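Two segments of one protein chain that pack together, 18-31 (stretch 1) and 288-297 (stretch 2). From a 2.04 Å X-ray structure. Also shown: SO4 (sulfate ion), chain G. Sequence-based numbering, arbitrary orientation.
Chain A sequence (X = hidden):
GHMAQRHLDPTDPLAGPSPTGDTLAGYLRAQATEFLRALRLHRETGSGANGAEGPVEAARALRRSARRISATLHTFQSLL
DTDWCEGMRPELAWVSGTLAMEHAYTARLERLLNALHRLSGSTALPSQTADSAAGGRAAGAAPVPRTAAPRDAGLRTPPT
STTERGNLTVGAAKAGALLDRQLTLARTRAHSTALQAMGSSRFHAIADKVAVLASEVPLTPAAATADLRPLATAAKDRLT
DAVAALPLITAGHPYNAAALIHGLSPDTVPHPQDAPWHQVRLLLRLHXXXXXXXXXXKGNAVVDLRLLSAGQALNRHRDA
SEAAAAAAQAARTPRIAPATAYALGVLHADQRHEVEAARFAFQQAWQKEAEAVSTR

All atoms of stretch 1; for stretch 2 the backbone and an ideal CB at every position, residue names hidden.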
ATOM      1  N   SER A  18     -39.290   0.865  33.379  1.00 61.67           N
ATOM      2  CA  SER A  18     -37.990   1.590  33.194  1.00 64.20           C
ATOM      3  C   SER A  18     -36.861   1.037  34.120  1.00 58.10           C
ATOM      4  O   SER A  18     -37.065   0.796  35.308  1.00 56.06           O
ATOM      5  CB  SER A  18     -38.156   3.092  33.423  1.00 61.41           C
ATOM      6  OG  SER A  18     -38.104   3.378  34.810  1.00 61.75           O
ATOM      7  N   PRO A  19     -35.657   0.875  33.576  1.00 51.91           N
ATOM      8  CA  PRO A  19     -34.611   0.040  34.196  1.00 46.42           C
ATOM      9  C   PRO A  19     -34.093   0.522  35.549  1.00 42.85           C
ATOM     10  O   PRO A  19     -33.729   1.696  35.702  1.00 40.35           O
ATOM     11  CB  PRO A  19     -33.484   0.122  33.176  1.00 47.78           C
ATOM     12  CG  PRO A  19     -33.678   1.441  32.506  1.00 50.04           C
ATOM     13  CD  PRO A  19     -35.161   1.574  32.369  1.00 51.10           C
ATOM     14  N   THR A  20     -34.016  -0.399  36.505  1.00 43.52           N
ATOM     15  CA  THR A  20     -33.442  -0.101  37.826  1.00 46.96           C
ATOM     16  C   THR A  20     -32.360  -1.116  38.269  1.00 50.37           C
ATOM     17  O   THR A  20     -31.975  -2.033  37.506  1.00 44.12           O
ATOM     18  CB  THR A  20     -34.546  -0.080  38.889  1.00 47.53           C
ATOM     19  OG1 THR A  20     -35.106  -1.383  38.988  1.00 49.56           O
ATOM     20  CG2 THR A  20     -35.649   0.917  38.500  1.00 49.21           C
ATOM     21  N   GLY A  21     -31.871  -0.932  39.497  1.00 45.06           N
ATOM     22  CA  GLY A  21     -31.043  -1.937  40.159  1.00 47.34           C
ATOM     23  C   GLY A  21     -31.504  -3.372  39.940  1.00 45.98           C
ATOM     24  O   GLY A  21     -30.691  -4.294  39.788  1.00 44.59           O
ATOM     25  N   ASP A  22     -32.806  -3.589  39.933  1.00 46.93           N
ATOM     26  CA  ASP A  22     -33.302  -4.959  39.811  1.00 46.24           C
ATOM     27  C   ASP A  22     -33.134  -5.480  38.414  1.00 40.64           C
ATOM     28  O   ASP A  22     -32.944  -6.663  38.237  1.00 40.07           O
ATOM     29  CB  ASP A  22     -34.751  -5.054  40.269  1.00 53.15           C
ATOM     30  CG  ASP A  22     -34.902  -4.713  41.749  1.00 63.72           C
ATOM     31  OD1 ASP A  22     -33.895  -4.774  42.506  1.00 72.90           O
ATOM     32  OD2 ASP A  22     -36.026  -4.353  42.150  1.00 76.14           O
ATOM     33  N   THR A  23     -33.222  -4.591  37.423  1.00 37.86           N
ATOM     34  CA  THR A  23     -32.929  -4.940  36.043  1.00 39.09           C
ATOM     35  C   THR A  23     -31.464  -5.342  35.930  1.00 35.39           C
ATOM     36  O   THR A  23     -31.140  -6.336  35.280  1.00 31.27           O
ATOM     37  CB  THR A  23     -33.198  -3.775  35.068  1.00 40.74           C
ATOM     38  OG1 THR A  23     -34.459  -3.198  35.367  1.00 44.44           O
ATOM     39  CG2 THR A  23     -33.224  -4.243  33.580  1.00 40.02           C
ATOM     40  N   LEU A  24     -30.606  -4.558  36.573  1.00 31.98           N
ATOM     41  CA  LEU A  24     -29.169  -4.801  36.597  1.00 32.58           C
ATOM     42  C   LEU A  24     -28.872  -6.167  37.216  1.00 33.91           C
ATOM     43  O   LEU A  24     -28.040  -6.879  36.693  1.00 37.67           O
ATOM     44  CB  LEU A  24     -28.455  -3.723  37.412  1.00 32.33           C
ATOM     45  CG  LEU A  24     -27.010  -3.937  37.821  1.00 32.74           C
ATOM     46  CD1 LEU A  24     -26.146  -4.089  36.583  1.00 35.26           C
ATOM     47  CD2 LEU A  24     -26.538  -2.744  38.659  1.00 33.10           C
ATOM     48  N   ALA A  25     -29.513  -6.492  38.346  1.00 34.08           N
ATOM     49  CA  ALA A  25     -29.335  -7.767  39.017  1.00 33.98           C
ATOM     50  C   ALA A  25     -29.768  -8.907  38.100  1.00 34.82           C
ATOM     51  O   ALA A  25     -29.100  -9.942  38.053  1.00 35.39           O
ATOM     52  CB  ALA A  25     -30.126  -7.829  40.299  1.00 35.85           C
ATOM     53  N   GLY A  26     -30.876  -8.719  37.405  1.00 32.27           N
ATOM     54  CA  GLY A  26     -31.399  -9.759  36.483  1.00 34.74           C
ATOM     55  C   GLY A  26     -30.367 -10.026  35.395  1.00 35.57           C
ATOM     56  O   GLY A  26     -30.114 -11.173  35.047  1.00 37.48           O
ATOM     57  N   TYR A  27     -29.743  -8.973  34.872  1.00 33.45           N
ATOM     58  CA  TYR A  27     -28.750  -9.128  33.809  1.00 31.90           C
ATOM     59  C   TYR A  27     -27.513  -9.871  34.308  1.00 35.40           C
ATOM     60  O   TYR A  27     -27.065 -10.834  33.639  1.00 32.38           O
ATOM     61  CB  TYR A  27     -28.372  -7.783  33.206  1.00 33.49           C
ATOM     62  CG  TYR A  27     -27.413  -7.857  32.048  1.00 33.08           C
ATOM     63  CD1 TYR A  27     -27.806  -8.381  30.803  1.00 30.77           C
ATOM     64  CD2 TYR A  27     -26.083  -7.431  32.201  1.00 34.12           C
ATOM     65  CE1 TYR A  27     -26.885  -8.450  29.738  1.00 31.68           C
ATOM     66  CE2 TYR A  27     -25.166  -7.506  31.154  1.00 31.72           C
ATOM     67  CZ  TYR A  27     -25.572  -8.010  29.932  1.00 32.87           C
ATOM     68  OH  TYR A  27     -24.649  -8.037  28.907  1.00 33.83           O
ATOM     69  N   LEU A  28     -27.000  -9.472  35.489  1.00 28.90           N
ATOM     70  CA  LEU A  28     -25.875 -10.141  36.103  1.00 31.27           C
ATOM     71  C   LEU A  28     -26.153 -11.628  36.396  1.00 33.96           C
ATOM     72  O   LEU A  28     -25.320 -12.478  36.079  1.00 33.63           O
ATOM     73  CB  LEU A  28     -25.397  -9.420  37.382  1.00 31.16           C
ATOM     74  CG  LEU A  28     -24.661  -8.093  37.120  1.00 33.24           C
ATOM     75  CD1 LEU A  28     -24.473  -7.282  38.390  1.00 36.32           C
ATOM     76  CD2 LEU A  28     -23.310  -8.342  36.444  1.00 34.30           C
ATOM     77  N   ARG A  29     -27.293 -11.933  37.012  1.00 33.45           N
ATOM     78  CA  ARG A  29     -27.689 -13.332  37.266  1.00 36.22           C
ATOM     79  C   ARG A  29     -27.732 -14.186  35.978  1.00 34.76           C
ATOM     80  O   ARG A  29     -27.230 -15.305  35.956  1.00 30.02           O
ATOM     81  CB  ARG A  29     -29.024 -13.417  38.053  1.00 35.79           C
ATOM     82  CG  ARG A  29     -28.883 -13.057  39.542  1.00 39.33           C
ATOM     83  CD  ARG A  29     -30.105 -13.408  40.420  1.00 41.12           C
ATOM     84  NE  ARG A  29     -31.274 -12.731  39.867  1.00 52.47           N
ATOM     85  CZ  ARG A  29     -31.790 -11.563  40.289  1.00 57.01           C
ATOM     86  NH1 ARG A  29     -32.844 -11.046  39.642  1.00 53.03           N
ATOM     87  NH2 ARG A  29     -31.297 -10.927  41.370  1.00 55.83           N
ATOM     88  N   ALA A  30     -28.299 -13.627  34.914  1.00 34.18           N
ATOM     89  CA  ALA A  30     -28.391 -14.282  33.624  1.00 35.13           C
ATOM     90  C   ALA A  30     -27.026 -14.581  33.014  1.00 38.76           C
ATOM     91  O   ALA A  30     -26.799 -15.691  32.536  1.00 39.90           O
ATOM     92  CB  ALA A  30     -29.175 -13.412  32.654  1.00 40.36           C
ATOM     93  N   GLN A  31     -26.133 -13.593  33.010  1.00 36.92           N
ATOM     94  CA  GLN A  31     -24.760 -13.805  32.525  1.00 36.42           C
ATOM     95  C   GLN A  31     -23.971 -14.807  33.358  1.00 37.81           C
ATOM     96  O   GLN A  31     -23.315 -15.681  32.798  1.00 34.61           O
ATOM     97  CB  GLN A  31     -24.010 -12.476  32.430  1.00 36.01           C
ATOM     98  CG  GLN A  31     -24.612 -11.587  31.353  1.00 35.79           C
ATOM     99  CD  GLN A  31     -24.589 -12.243  29.980  1.00 37.95           C
ATOM    100  OE1 GLN A  31     -23.561 -12.782  29.556  1.00 36.33           O
ATOM    101  NE2 GLN A  31     -25.700 -12.179  29.271  1.00 35.22           N
ATOM    102  N   UNK A 288     -21.943  -1.125  24.455  1.00 36.14           N
ATOM    103  CA  UNK A 288     -22.869  -2.130  23.925  1.00 36.16           C
ATOM    104  C   UNK A 288     -23.469  -2.936  25.038  1.00 33.06           C
ATOM    105  O   UNK A 288     -24.667  -3.141  25.076  1.00 32.44           O
ATOM    106  CB  UNK A 288     -22.165  -3.057  22.932  1.00 36.16           C
ATOM    107  N   UNK A 289     -22.635  -3.289  25.998  1.00 31.36           N
ATOM    108  CA  UNK A 289     -23.039  -4.164  27.084  1.00 31.97           C
ATOM    109  C   UNK A 289     -23.860  -3.446  28.109  1.00 31.59           C
ATOM    110  O   UNK A 289     -24.634  -4.078  28.802  1.00 29.62           O
ATOM    111  CB  UNK A 289     -21.813  -4.789  27.753  1.00 31.97           C
ATOM    112  N   UNK A 290     -23.677  -2.130  28.206  1.00 32.58           N
ATOM    113  CA  UNK A 290     -24.526  -1.287  29.042  1.00 30.58           C
ATOM    114  C   UNK A 290     -25.942  -1.201  28.463  1.00 32.20           C
ATOM    115  O   UNK A 290     -26.933  -1.313  29.210  1.00 30.27           O
ATOM    116  CB  UNK A 290     -23.921   0.112  29.176  1.00 30.58           C
ATOM    117  N   UNK A 291     -26.046  -0.949  27.160  1.00 34.25           N
ATOM    118  CA  UNK A 291     -27.334  -1.047  26.469  1.00 38.28           C
ATOM    119  C   UNK A 291     -28.001  -2.399  26.767  1.00 37.80           C
ATOM    120  O   UNK A 291     -29.189  -2.434  27.031  1.00 37.29           O
ATOM    121  CB  UNK A 291     -27.146  -0.867  24.961  1.00 38.28           C
ATOM    122  N   UNK A 292     -27.245  -3.504  26.712  1.00 36.90           N
ATOM    123  CA  UNK A 292     -27.790  -4.832  27.089  1.00 36.51           C
ATOM    124  C   UNK A 292     -28.315  -4.845  28.543  1.00 35.63           C
ATOM    125  O   UNK A 292     -29.409  -5.319  28.812  1.00 34.70           O
ATOM    126  CB  UNK A 292     -26.713  -5.906  26.922  1.00 36.51           C
ATOM    127  N   UNK A 293     -27.517  -4.358  29.487  1.00 32.65           N
ATOM    128  CA  UNK A 293     -27.898  -4.388  30.893  1.00 34.76           C
ATOM    129  C   UNK A 293     -29.208  -3.645  31.201  1.00 36.96           C
ATOM    130  O   UNK A 293     -30.028  -4.055  32.059  1.00 35.61           O
ATOM    131  CB  UNK A 293     -26.767  -3.789  31.731  1.00 34.76           C
ATOM    132  N   UNK A 294     -29.367  -2.532  30.488  1.00 39.13           N
ATOM    133  CA  UNK A 294     -30.477  -1.599  30.606  1.00 41.67           C
ATOM    134  C   UNK A 294     -31.738  -2.202  30.034  1.00 45.37           C
ATOM    135  O   UNK A 294     -32.808  -1.944  30.529  1.00 41.81           O
ATOM    136  CB  UNK A 294     -30.154  -0.279  29.903  1.00 41.67           C
ATOM    137  N   UNK A 295     -31.591  -2.986  28.987  1.00 48.53           N
ATOM    138  CA  UNK A 295     -32.670  -3.785  28.452  1.00 54.75           C
ATOM    139  C   UNK A 295     -33.012  -4.960  29.402  1.00 57.24           C
ATOM    140  O   UNK A 295     -34.150  -5.399  29.479  1.00 59.04           O
ATOM    141  CB  UNK A 295     -32.292  -4.304  27.063  1.00 54.75           C
ATOM    142  N   UNK A 296     -31.996  -5.467  30.106  1.00 63.79           N
ATOM    143  CA  UNK A 296     -32.140  -6.508  31.131  1.00 63.80           C
ATOM    144  C   UNK A 296     -31.974  -7.944  30.626  1.00 69.91           C
ATOM    145  O   UNK A 296     -31.586  -8.171  29.462  1.00 67.05           O
ATOM    146  CB  UNK A 296     -33.517  -6.376  31.785  1.00 63.80           C
ATOM    147  N   UNK A 297     -32.259  -8.934  31.505  1.00 68.84           N
ATOM    148  CA  UNK A 297     -32.299 -10.326  31.046  1.00 66.85           C
ATOM    149  C   UNK A 297     -33.509 -10.563  30.102  1.00 68.35           C
ATOM    150  O   UNK A 297     -33.374 -11.204  29.051  1.00 64.02           O
ATOM    151  CB  UNK A 297     -32.368 -11.271  32.247  1.00 66.85           C
TER
HETATM  152  S   SO4 G 406     -19.924  -9.770  21.576  1.00 43.77           S
HETATM  153  O1  SO4 G 406     -19.638 -10.686  22.663  1.00 40.56           O
HETATM  154  O2  SO4 G 406     -21.389  -9.807  21.357  1.00 41.89           O
HETATM  155  O3  SO4 G 406     -19.237 -10.170  20.344  1.00 47.64           O
HETATM  156  O4  SO4 G 406     -19.398  -8.436  21.961  1.00 51.23           O

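The helix of stretch 2, 288-295, crosses helix 21-31 at 112°, with axes 8.3 Å apart at closest approach.

Position 288 has no atom of stretch 1 within 5.5 Å of its ideal CB, so stretch 1 sets no preference; the nearby sulfate would favour a donor or a positive charge. It is Arg288, whose NH2 gives a very short hydrogen bond to sulfate O4 (2.4 Å).

Position 289 points its CB sideways, 4.5 Å from Tyr27 OH; many side chains would suit, and one long enough to carry a donor could reach the sulfate. Tyr289 does so, its OH donating to sulfate O4 at 2.7 Å.

At 290 CA-to-CB points away, and 291 is out of reach; neither is constrained by stretch 1. They are Ala290 and Arg291.

Position 292 points toward stretch 1, with its ideal CB 3.6 Å from Tyr27 OH. A polar side chain able to meet a hydroxyl is the natural choice: Glu, Gln, Asp, Asn or perhaps His. The residue is Glu292. With chi1 m and chi2 t, it brings OE1 within 2.6 Å of Tyr27 OH, which donates the one hydrogen bond across the two stretches.

Position 293 lies against the Tyr27 ring: its CA is 3.8 Å from the ring centroid and 17° off the normal, a CH-pi contact over the face. The ideal CB, 3.7 Å from Tyr27 CD2, leaves no room for a branch turned over the ring; Ala or Ser would sit easily, and a larger side chain would have to turn away from the ring. It is Ala293, whose CB packs on CD2 of Tyr27.

At 294 the CB points sideways, 4.7 Å from Pro19 CB, and an apolar side chain of modest size, Val, Ile or Leu, could cover the proline. Val294, chi1 t, places CG1 4.0 Å from Pro19 CG, while its backbone O lies 3.4 Å from Pro19 CB.

Position 295 points away and accepts many residues; it is Ser295.

Position 296 has phi 92° and psi -172°. An ideal CB would lie 2.8 Å from Thr23 CG2 and be jammed against the preceding carbonyl O, so glycine is indicated twice over. Gly296 leaves its CA 3.5 Å from Thr23 CG2.

At 297, phi is -69° and the ideal CB is 3.6 Å from Gly26 O and 3.9 Å from Ala30 CB; a compact apolar residue suits, proline included. Pro297 sets CG 3.5 Å from Gly26 C, where a CB on Gly26 would clash with that CG at 2.8 Å, and CB 4.0 Å from Ala30 CB.

Stretch 2 288-297: RYAREAVSGP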
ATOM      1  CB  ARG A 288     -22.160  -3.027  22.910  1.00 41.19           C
ATOM      2  CG  ARG A 288     -22.163  -2.431  21.485  1.00 46.84           C
ATOM      3  CD  ARG A 288     -22.432  -3.583  20.485  1.00 50.74           C
ATOM      4  NE  ARG A 288     -21.321  -4.488  20.627  1.00 48.05           N
ATOM      5  CZ  ARG A 288     -21.317  -5.765  20.982  1.00 47.74           C
ATOM      6  NH1 ARG A 288     -22.414  -6.485  21.142  1.00 51.44           N
ATOM      7  NH2 ARG A 288     -20.131  -6.344  21.096  1.00 45.10           N
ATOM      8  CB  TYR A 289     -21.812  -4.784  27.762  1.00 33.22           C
ATOM      9  CG  TYR A 289     -20.971  -5.679  26.887  1.00 34.31           C
ATOM     10  CD1 TYR A 289     -21.485  -6.259  25.724  1.00 34.90           C
ATOM     11  CD2 TYR A 289     -19.673  -6.009  27.263  1.00 33.60           C
ATOM     12  CE1 TYR A 289     -20.716  -7.123  24.964  1.00 35.56           C
ATOM     13  CE2 TYR A 289     -18.906  -6.854  26.506  1.00 33.55           C
ATOM     14  CZ  TYR A 289     -19.416  -7.417  25.356  1.00 35.89           C
ATOM     15  OH  TYR A 289     -18.609  -8.268  24.573  1.00 37.23           O
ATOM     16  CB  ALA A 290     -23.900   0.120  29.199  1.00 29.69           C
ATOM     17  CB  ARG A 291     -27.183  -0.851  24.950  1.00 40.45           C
ATOM     18  CG  ARG A 291     -26.936   0.609  24.577  1.00 49.53           C
ATOM     19  CD  ARG A 291     -26.633   0.830  23.088  1.00 55.46           C
ATOM     20  NE  ARG A 291     -27.828   0.869  22.224  1.00 62.45           N
ATOM     21  CZ  ARG A 291     -28.185  -0.071  21.337  1.00 65.87           C
ATOM     22  NH1 ARG A 291     -27.460  -1.179  21.130  1.00 69.79           N
ATOM     23  NH2 ARG A 291     -29.288   0.099  20.633  1.00 68.42           N
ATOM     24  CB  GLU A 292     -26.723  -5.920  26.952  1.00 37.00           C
ATOM     25  CG  GLU A 292     -26.318  -6.246  25.523  1.00 36.93           C
ATOM     26  CD  GLU A 292     -25.589  -7.564  25.417  1.00 36.35           C
ATOM     27  OE1 GLU A 292     -25.466  -8.307  26.429  1.00 37.89           O
ATOM     28  OE2 GLU A 292     -25.145  -7.888  24.298  1.00 38.09           O
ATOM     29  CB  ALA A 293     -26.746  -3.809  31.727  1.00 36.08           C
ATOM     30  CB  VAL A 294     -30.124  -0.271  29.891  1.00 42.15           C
ATOM     31  CG1 VAL A 294     -31.340   0.487  29.454  1.00 46.37           C
ATOM     32  CG2 VAL A 294     -29.268   0.576  30.835  1.00 44.62           C
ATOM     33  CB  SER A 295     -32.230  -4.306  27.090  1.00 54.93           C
ATOM     34  OG  SER A 295     -33.186  -5.201  26.599  1.00 69.49           O
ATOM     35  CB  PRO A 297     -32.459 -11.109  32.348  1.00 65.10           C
ATOM     36  CG  PRO A 297     -33.187 -10.187  33.256  1.00 63.11           C
ATOM     37  CD  PRO A 297     -32.667  -8.806  32.922  1.00 65.01           C
TER
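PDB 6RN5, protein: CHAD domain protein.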